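Local coordinates for ketosynthase (Streptomyces sp. MSC090213JE08, PDB 6KXD) that pairs with a chain length factor in a highly reducing type II polyketide synthase and probably extends the acyl chain of ishigamide by condensation with malonyl units, at the interface of chains B and A. Sequence-based numbering; all coordinates share one arbitrary frame. Chains: chain A, Ketosynthase; chain B, Ketosynthase.

Contact 1: the interface of chains B and A. Residues chain B 135-137, 140-141; chain A 215, 218-222, 362.
The C-terminal end of helix 210-219 of chain A meets the short helix 137-140 of chain B and its flanking loops, and the patch illustrates how a close-packed apolar centre can be paired with a polar rim. Packing is tight around A:Thr218. Its methyl CG2, anti to the backbone N (OG1 at chi1 -50°), packs among B:Met135, B:Pro137 and B:Ala140. A:Thr218 CG2 lies 3.6 Å from B:Ala140 CB. The same A:Thr218 CG2 is 3.3 Å from the carbonyl O of B:Met135. B:Met135 crosses the threonine at about a right angle; the bend at chi3 (-63°) carries its CE to 3.5 Å from A:Thr218 OG1, while its SD meets the A:Phe215 ring at the edge, 3.7 Å from CE1.

B:Arg141 makes the polar rim. Extended from CG to NE, it runs alongside A:Ala219, with CG against the alanine methyl CB. B:Arg141 NE donates an almost straight hydrogen bond (175° at H) of 2.8 Å to the carbonyl O of A:Ala219, which lies in the guanidinium plane although the donor sits above the carbonyl plane. B:Arg141 NH2 adds a longer, more bent bond of 3.2 Å to A:Thr220 O. B:Pro137 CB packs over the centre of one guanidinium face of B:Arg141, 3.8 Å above the plane, and may limit the swing of the group, while the bonds at its edge set its orientation. The positive group would suit the carbonyl-rich helix end. The contact loosens at both ends of B:Arg141: past its tip A:Ser222 is poorly ordered, and by its backbone A:Arg362, a like charge, touches chain B only lightly. The site ties a helix end of one subunit to the other and so would help to hold the ketosynthase/chain length factor pair together.

Contact 2: the interface of chains B and A. Residues chain B 119, 122-123, 135, 143; chain A 128-129, 214-215.
This is a wholly apolar subunit interface, in which an aromatic ring of chain A plugs into an aliphatic pocket of chain B, joining the two halves of the ketosynthase/chain length factor pair without polar bonds across it. The knob is A:Phe215, which hides 80 Å² against its partner. Its CG is anti to the carbonyl carbon, and chi2 of -13° brings the ring plane nearly into line with the CA-CB bond. B:Leu122 approaches one face, its CD1 4.0 Å above the plane of the A:Phe215 ring and offset toward the rim. B:Ile143 crosses A:Phe215 at about a right angle, its CD1 above the CD2 rim on the face that B:Leu122 also meets, 3.6 Å from A:Phe215 CD2; here CG1 takes the crowded position between backbone N and carbonyl carbon (chi1 57°). Farther along the same side, B:Ile119 presents its branch methyl CG2 at 4.0 Å from A:Phe215 CE2, while B:Met135 occupies the opposite edge. Contacts over one face and at both rims would limit its rotation.

Beside this socket, B:Leu123 crosses A:Thr129 at about a right angle. B:Leu123 CD1 reaches the backbone, 3.7 Å from A:Thr129 CA, and B:Leu123 CD2 lies 4.0 Å from the methyl CG2 of A:Thr129. In the fold, helix 116-129 of chain B thus packs against both helix 125-137 and helix 210-219 of chain A, with the loop residues B:Met135 and B:Ile143 filling in at the sides.

Contact 1: the interface of chains B and A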
ATOM      1  N   MET B 135       5.157   3.720 -26.917  1.00 47.12           N
ATOM      2  CA  MET B 135       5.132   4.089 -25.522  1.00 47.58           C
ATOM      3  C   MET B 135       6.552   4.375 -25.007  1.00 41.53           C
ATOM      4  O   MET B 135       7.492   3.671 -25.329  1.00 49.62           O
ATOM      5  CB  MET B 135       4.462   2.974 -24.726  1.00 45.16           C
ATOM      6  CG  MET B 135       2.985   3.043 -24.916  1.00 51.22           C
ATOM      7  SD  MET B 135       2.119   1.863 -23.895  1.00 52.87           S
ATOM      8  CE  MET B 135       2.705   0.294 -24.519  1.00 55.47           C
ATOM      9  N   ASP B 136       6.652   5.425 -24.193  1.00 44.29           N
ATOM     10  CA  ASP B 136       7.920   5.895 -23.650  1.00 45.91           C
ATOM     11  C   ASP B 136       8.396   4.968 -22.527  1.00 49.05           C
ATOM     12  O   ASP B 136       7.732   4.845 -21.498  1.00 44.66           O
ATOM     13  CB  ASP B 136       7.763   7.340 -23.194  1.00 45.76           C
ATOM     14  CG  ASP B 136       9.025   7.985 -22.648  1.00 45.50           C
ATOM     15  OD1 ASP B 136      10.083   7.317 -22.613  1.00 49.03           O
ATOM     16  OD2 ASP B 136       8.938   9.137 -22.248  1.00 56.27           O
ATOM     17  N   PRO B 137       9.595   4.351 -22.646  1.00 45.92           N
ATOM     18  CA  PRO B 137      10.159   3.540 -21.563  1.00 42.04           C
ATOM     19  C   PRO B 137      10.251   4.321 -20.248  1.00 41.11           C
ATOM     20  O   PRO B 137      10.142   3.721 -19.190  1.00 42.62           O
ATOM     21  CB  PRO B 137      11.543   3.157 -22.092  1.00 45.65           C
ATOM     22  CG  PRO B 137      11.321   3.122 -23.582  1.00 49.91           C
ATOM     23  CD  PRO B 137      10.485   4.357 -23.829  1.00 49.61           C
ATOM     24  N   ALA B 140       7.006   4.142 -18.597  1.00 39.95           N
ATOM     25  CA  ALA B 140       6.600   2.813 -18.184  1.00 40.83           C
ATOM     26  C   ALA B 140       7.432   2.397 -16.975  1.00 44.76           C
ATOM     27  O   ALA B 140       6.956   1.685 -16.162  1.00 41.71           O
ATOM     28  CB  ALA B 140       6.703   1.817 -19.308  1.00 43.01           C
ATOM     29  N   ARG B 141       8.663   2.900 -16.847  1.00 42.76           N
ATOM     30  CA  ARG B 141       9.523   2.494 -15.704  1.00 45.91           C
ATOM     31  C   ARG B 141       9.078   3.090 -14.359  1.00 43.20           C
ATOM     32  O   ARG B 141       9.517   2.632 -13.328  1.00 51.61           O
ATOM     33  CB  ARG B 141      10.958   2.934 -15.983  1.00 42.35           C
ATOM     34  CG  ARG B 141      11.624   1.967 -16.942  1.00 42.62           C
ATOM     35  CD  ARG B 141      12.848   2.625 -17.549  1.00 45.54           C
ATOM     36  NE  ARG B 141      13.310   1.812 -18.656  1.00 52.92           N
ATOM     37  CZ  ARG B 141      14.186   2.225 -19.552  1.00 53.83           C
ATOM     38  NH1 ARG B 141      14.600   3.479 -19.527  1.00 57.88           N
ATOM     39  NH2 ARG B 141      14.634   1.381 -20.454  1.00 54.72           N
TER
ATOM     40  N   PHE A 215       3.524  -2.980 -20.858  1.00 44.68           N
ATOM     41  CA  PHE A 215       4.216  -1.996 -20.055  1.00 45.09           C
ATOM     42  C   PHE A 215       5.589  -2.515 -19.648  1.00 45.95           C
ATOM     43  O   PHE A 215       6.558  -1.744 -19.617  1.00 47.24           O
ATOM     44  CB  PHE A 215       3.420  -1.604 -18.818  1.00 44.27           C
ATOM     45  CG  PHE A 215       2.263  -0.681 -19.086  1.00 47.93           C
ATOM     46  CD1 PHE A 215       2.122  -0.030 -20.298  1.00 54.70           C
ATOM     47  CD2 PHE A 215       1.305  -0.460 -18.109  1.00 54.41           C
ATOM     48  CE1 PHE A 215       1.050   0.821 -20.529  1.00 52.29           C
ATOM     49  CE2 PHE A 215       0.239   0.395 -18.346  1.00 53.12           C
ATOM     50  CZ  PHE A 215       0.132   1.052 -19.547  1.00 49.53           C
ATOM     51  N   THR A 218       7.901  -2.245 -22.556  1.00 46.89           N
ATOM     52  CA  THR A 218       8.267  -0.866 -22.708  1.00 50.10           C
ATOM     53  C   THR A 218       9.366  -0.504 -21.703  1.00 52.25           C
ATOM     54  O   THR A 218      10.315   0.160 -22.071  1.00 50.91           O
ATOM     55  CB  THR A 218       7.070   0.072 -22.533  1.00 51.74           C
ATOM     56  OG1 THR A 218       5.985  -0.371 -23.343  1.00 45.61           O
ATOM     57  CG2 THR A 218       7.377   1.508 -22.877  1.00 49.91           C
ATOM     58  N   ALA A 219       9.201  -0.935 -20.438  1.00 46.07           N
ATOM     59  CA  ALA A 219      10.094  -0.587 -19.336  1.00 48.46           C
ATOM     60  C   ALA A 219      11.447  -1.308 -19.452  1.00 48.77           C
ATOM     61  O   ALA A 219      12.422  -0.863 -18.836  1.00 51.38           O
ATOM     62  CB  ALA A 219       9.445  -0.890 -17.999  1.00 45.43           C
ATOM     63  N   THR A 220      11.499  -2.414 -20.193  1.00 50.52           N
ATOM     64  CA  THR A 220      12.720  -3.201 -20.305  1.00 62.00           C
ATOM     65  C   THR A 220      13.856  -2.292 -20.785  1.00 63.70           C
ATOM     66  O   THR A 220      13.636  -1.426 -21.613  1.00 67.50           O
ATOM     67  CB  THR A 220      12.530  -4.404 -21.239  1.00 65.53           C
ATOM     68  OG1 THR A 220      11.561  -5.280 -20.663  1.00 70.89           O
ATOM     69  CG2 THR A 220      13.802  -5.184 -21.455  1.00 68.90           C
ATOM     70  N   ALA A 221      15.051  -2.473 -20.208  1.00 73.15           N
ATOM     71  CA  ALA A 221      16.301  -1.915 -20.752  1.00 80.74           C
ATOM     72  C   ALA A 221      16.357  -2.176 -22.269  1.00 86.99           C
ATOM     73  O   ALA A 221      16.478  -3.325 -22.692  1.00 89.05           O
ATOM     74  CB  ALA A 221      17.480  -2.519 -20.030  1.00 72.30           C
ATOM     75  N   SER A 222      16.251  -1.097 -23.067  1.00 98.06           N
ATOM     76  CA  SER A 222      16.093  -1.141 -24.537  1.00 92.42           C
ATOM     77  C   SER A 222      17.075  -2.149 -25.142  1.00 90.20           C
ATOM     78  O   SER A 222      18.248  -2.179 -24.778  1.00 86.95           O
ATOM     79  CB  SER A 222      16.274   0.229 -25.146  1.00 96.87           C
ATOM     80  OG  SER A 222      17.565   0.752 -24.849  1.00 99.80           O
ATOM     81  N   ARG A 362      12.585  -3.594  -9.729  1.00 52.40           N
ATOM     82  CA  ARG A 362      13.084  -2.542 -10.601  1.00 56.23           C
ATOM     83  C   ARG A 362      13.149  -1.216  -9.850  1.00 50.00           C
ATOM     84  O   ARG A 362      14.073  -0.485 -10.007  1.00 50.23           O
ATOM     85  CB  ARG A 362      12.207  -2.355 -11.843  1.00 60.32           C
ATOM     86  CG  ARG A 362      12.504  -1.050 -12.573  1.00 67.11           C
ATOM     87  CD  ARG A 362      12.394  -1.128 -14.078  1.00 72.48           C
ATOM     88  NE  ARG A 362      11.523  -2.202 -14.518  1.00 67.30           N
ATOM     89  CZ  ARG A 362      10.207  -2.187 -14.431  1.00 66.18           C
ATOM     90  NH1 ARG A 362       9.590  -1.265 -13.709  1.00 70.55           N
ATOM     91  NH2 ARG A 362       9.514  -3.094 -15.093  1.00 61.77           N
TER

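Contact 2: the interface of chains B and A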
ATOM      1  N   ILE B 119       0.281   6.553 -16.585  1.00 38.89           N
ATOM      2  CA  ILE B 119      -0.338   5.419 -17.260  1.00 38.28           C
ATOM      3  C   ILE B 119      -1.199   5.967 -18.416  1.00 37.69           C
ATOM      4  O   ILE B 119      -1.161   5.400 -19.521  1.00 40.22           O
ATOM      5  CB  ILE B 119      -1.176   4.542 -16.303  1.00 37.70           C
ATOM      6  CG1 ILE B 119      -0.262   3.875 -15.264  1.00 42.68           C
ATOM      7  CG2 ILE B 119      -1.972   3.506 -17.054  1.00 42.16           C
ATOM      8  CD1 ILE B 119      -1.000   3.020 -14.260  1.00 42.45           C
ATOM      9  N   LEU B 122       0.944   7.108 -21.250  1.00 43.03           N
ATOM     10  CA  LEU B 122       1.369   5.923 -21.972  1.00 44.52           C
ATOM     11  C   LEU B 122       0.297   5.437 -22.944  1.00 47.56           C
ATOM     12  O   LEU B 122       0.609   5.063 -24.084  1.00 41.76           O
ATOM     13  CB  LEU B 122       1.719   4.792 -21.000  1.00 43.39           C
ATOM     14  CG  LEU B 122       3.082   4.901 -20.334  1.00 39.30           C
ATOM     15  CD1 LEU B 122       3.148   3.996 -19.109  1.00 42.69           C
ATOM     16  CD2 LEU B 122       4.148   4.528 -21.328  1.00 42.88           C
ATOM     17  N   LEU B 123      -0.955   5.355 -22.479  1.00 43.05           N
ATOM     18  CA  LEU B 123      -2.002   4.872 -23.371  1.00 48.20           C
ATOM     19  C   LEU B 123      -2.230   5.846 -24.538  1.00 44.64           C
ATOM     20  O   LEU B 123      -2.555   5.383 -25.596  1.00 50.15           O
ATOM     21  CB  LEU B 123      -3.300   4.693 -22.588  1.00 48.56           C
ATOM     22  CG  LEU B 123      -3.225   3.572 -21.558  1.00 51.02           C
ATOM     23  CD1 LEU B 123      -4.524   3.499 -20.775  1.00 53.91           C
ATOM     24  CD2 LEU B 123      -2.892   2.247 -22.230  1.00 50.81           C
ATOM     25  N   MET B 135       5.157   3.720 -26.917  1.00 47.12           N
ATOM     26  CA  MET B 135       5.132   4.089 -25.522  1.00 47.58           C
ATOM     27  C   MET B 135       6.552   4.375 -25.007  1.00 41.53           C
ATOM     28  O   MET B 135       7.492   3.671 -25.329  1.00 49.62           O
ATOM     29  CB  MET B 135       4.462   2.974 -24.726  1.00 45.16           C
ATOM     30  CG  MET B 135       2.985   3.043 -24.916  1.00 51.22           C
ATOM     31  SD  MET B 135       2.119   1.863 -23.895  1.00 52.87           S
ATOM     32  CE  MET B 135       2.705   0.294 -24.519  1.00 55.47           C
ATOM     33  N   ILE B 143       5.738   3.847 -13.243  1.00 39.94           N
ATOM     34  CA  ILE B 143       4.290   3.809 -12.957  1.00 39.82           C
ATOM     35  C   ILE B 143       3.963   2.949 -11.734  1.00 40.18           C
ATOM     36  O   ILE B 143       2.872   3.040 -11.242  1.00 44.44           O
ATOM     37  CB  ILE B 143       3.467   3.326 -14.171  1.00 42.31           C
ATOM     38  CG1 ILE B 143       3.920   1.953 -14.649  1.00 47.71           C
ATOM     39  CG2 ILE B 143       3.516   4.377 -15.289  1.00 48.63           C
ATOM     40  CD1 ILE B 143       2.865   1.154 -15.339  1.00 53.75           C
TER
ATOM     41  N   VAL A 128      -7.318  -0.649 -15.226  1.00 41.99           N
ATOM     42  CA  VAL A 128      -7.104   0.755 -15.260  1.00 47.01           C
ATOM     43  C   VAL A 128      -6.912   1.187 -16.723  1.00 39.03           C
ATOM     44  O   VAL A 128      -7.368   2.265 -17.080  1.00 42.72           O
ATOM     45  CB  VAL A 128      -5.930   1.185 -14.376  1.00 45.23           C
ATOM     46  CG1 VAL A 128      -4.616   0.664 -14.905  1.00 46.26           C
ATOM     47  CG2 VAL A 128      -5.884   2.699 -14.236  1.00 51.00           C
ATOM     48  N   THR A 129      -6.242   0.363 -17.506  1.00 38.87           N
ATOM     49  CA  THR A 129      -5.962   0.671 -18.907  1.00 41.26           C
ATOM     50  C   THR A 129      -7.228   0.504 -19.748  1.00 44.82           C
ATOM     51  O   THR A 129      -7.447   1.237 -20.672  1.00 45.80           O
ATOM     52  CB  THR A 129      -4.840  -0.159 -19.536  1.00 41.24           C
ATOM     53  OG1 THR A 129      -5.093  -1.562 -19.538  1.00 43.53           O
ATOM     54  CG2 THR A 129      -3.506   0.150 -18.891  1.00 43.04           C
ATOM     55  N   TRP A 214       2.735  -5.402 -22.099  1.00 46.09           N
ATOM     56  CA  TRP A 214       3.233  -4.271 -22.929  1.00 45.51           C
ATOM     57  C   TRP A 214       3.998  -3.262 -22.075  1.00 44.21           C
ATOM     58  O   TRP A 214       5.044  -2.763 -22.490  1.00 47.42           O
ATOM     59  CB  TRP A 214       2.050  -3.642 -23.682  1.00 48.65           C
ATOM     60  CG  TRP A 214       1.697  -4.444 -24.885  1.00 47.94           C
ATOM     61  CD1 TRP A 214       0.601  -5.225 -25.084  1.00 50.22           C
ATOM     62  CD2 TRP A 214       2.505  -4.573 -26.069  1.00 49.18           C
ATOM     63  NE1 TRP A 214       0.674  -5.826 -26.310  1.00 56.52           N
ATOM     64  CE2 TRP A 214       1.822  -5.443 -26.938  1.00 50.82           C
ATOM     65  CE3 TRP A 214       3.744  -4.042 -26.461  1.00 56.92           C
ATOM     66  CZ2 TRP A 214       2.331  -5.789 -28.192  1.00 50.97           C
ATOM     67  CZ3 TRP A 214       4.242  -4.379 -27.704  1.00 51.86           C
ATOM     68  CH2 TRP A 214       3.554  -5.257 -28.538  1.00 49.57           C
ATOM     69  N   PHE A 215       3.524  -2.980 -20.858  1.00 44.68           N
ATOM     70  CA  PHE A 215       4.216  -1.996 -20.055  1.00 45.09           C
ATOM     71  C   PHE A 215       5.589  -2.515 -19.648  1.00 45.95           C
ATOM     72  O   PHE A 215       6.558  -1.744 -19.617  1.00 47.24           O
ATOM     73  CB  PHE A 215       3.420  -1.604 -18.818  1.00 44.27           C
ATOM     74  CG  PHE A 215       2.263  -0.681 -19.086  1.00 47.93           C
ATOM     75  CD1 PHE A 215       2.122  -0.030 -20.298  1.00 54.70           C
ATOM     76  CD2 PHE A 215       1.305  -0.460 -18.109  1.00 54.41           C
ATOM     77  CE1 PHE A 215       1.050   0.821 -20.529  1.00 52.29           C
ATOM     78  CE2 PHE A 215       0.239   0.395 -18.346  1.00 53.12           C
ATOM     79  CZ  PHE A 215       0.132   1.052 -19.547  1.00 49.53           C
TER

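Contact 1 and contact 2 are neighbouring parts of one continuous subunit interface, their C-alpha centres about 10 Å apart. They share B:Met135 and A:Phe215, and both use helix 210-219 of chain A: contact 2 engages its aromatic side chain, contact 1 its last turn and the loop that follows. On chain B, helix 116-129 serves contact 2, whereas helix 137-140 serves contact 1. The surface therefore passes from a hydrophobic socket to a hydrogen-bonded margin along a single helix, so that packing and polar anchoring can together fix how the two subunits are set against each other.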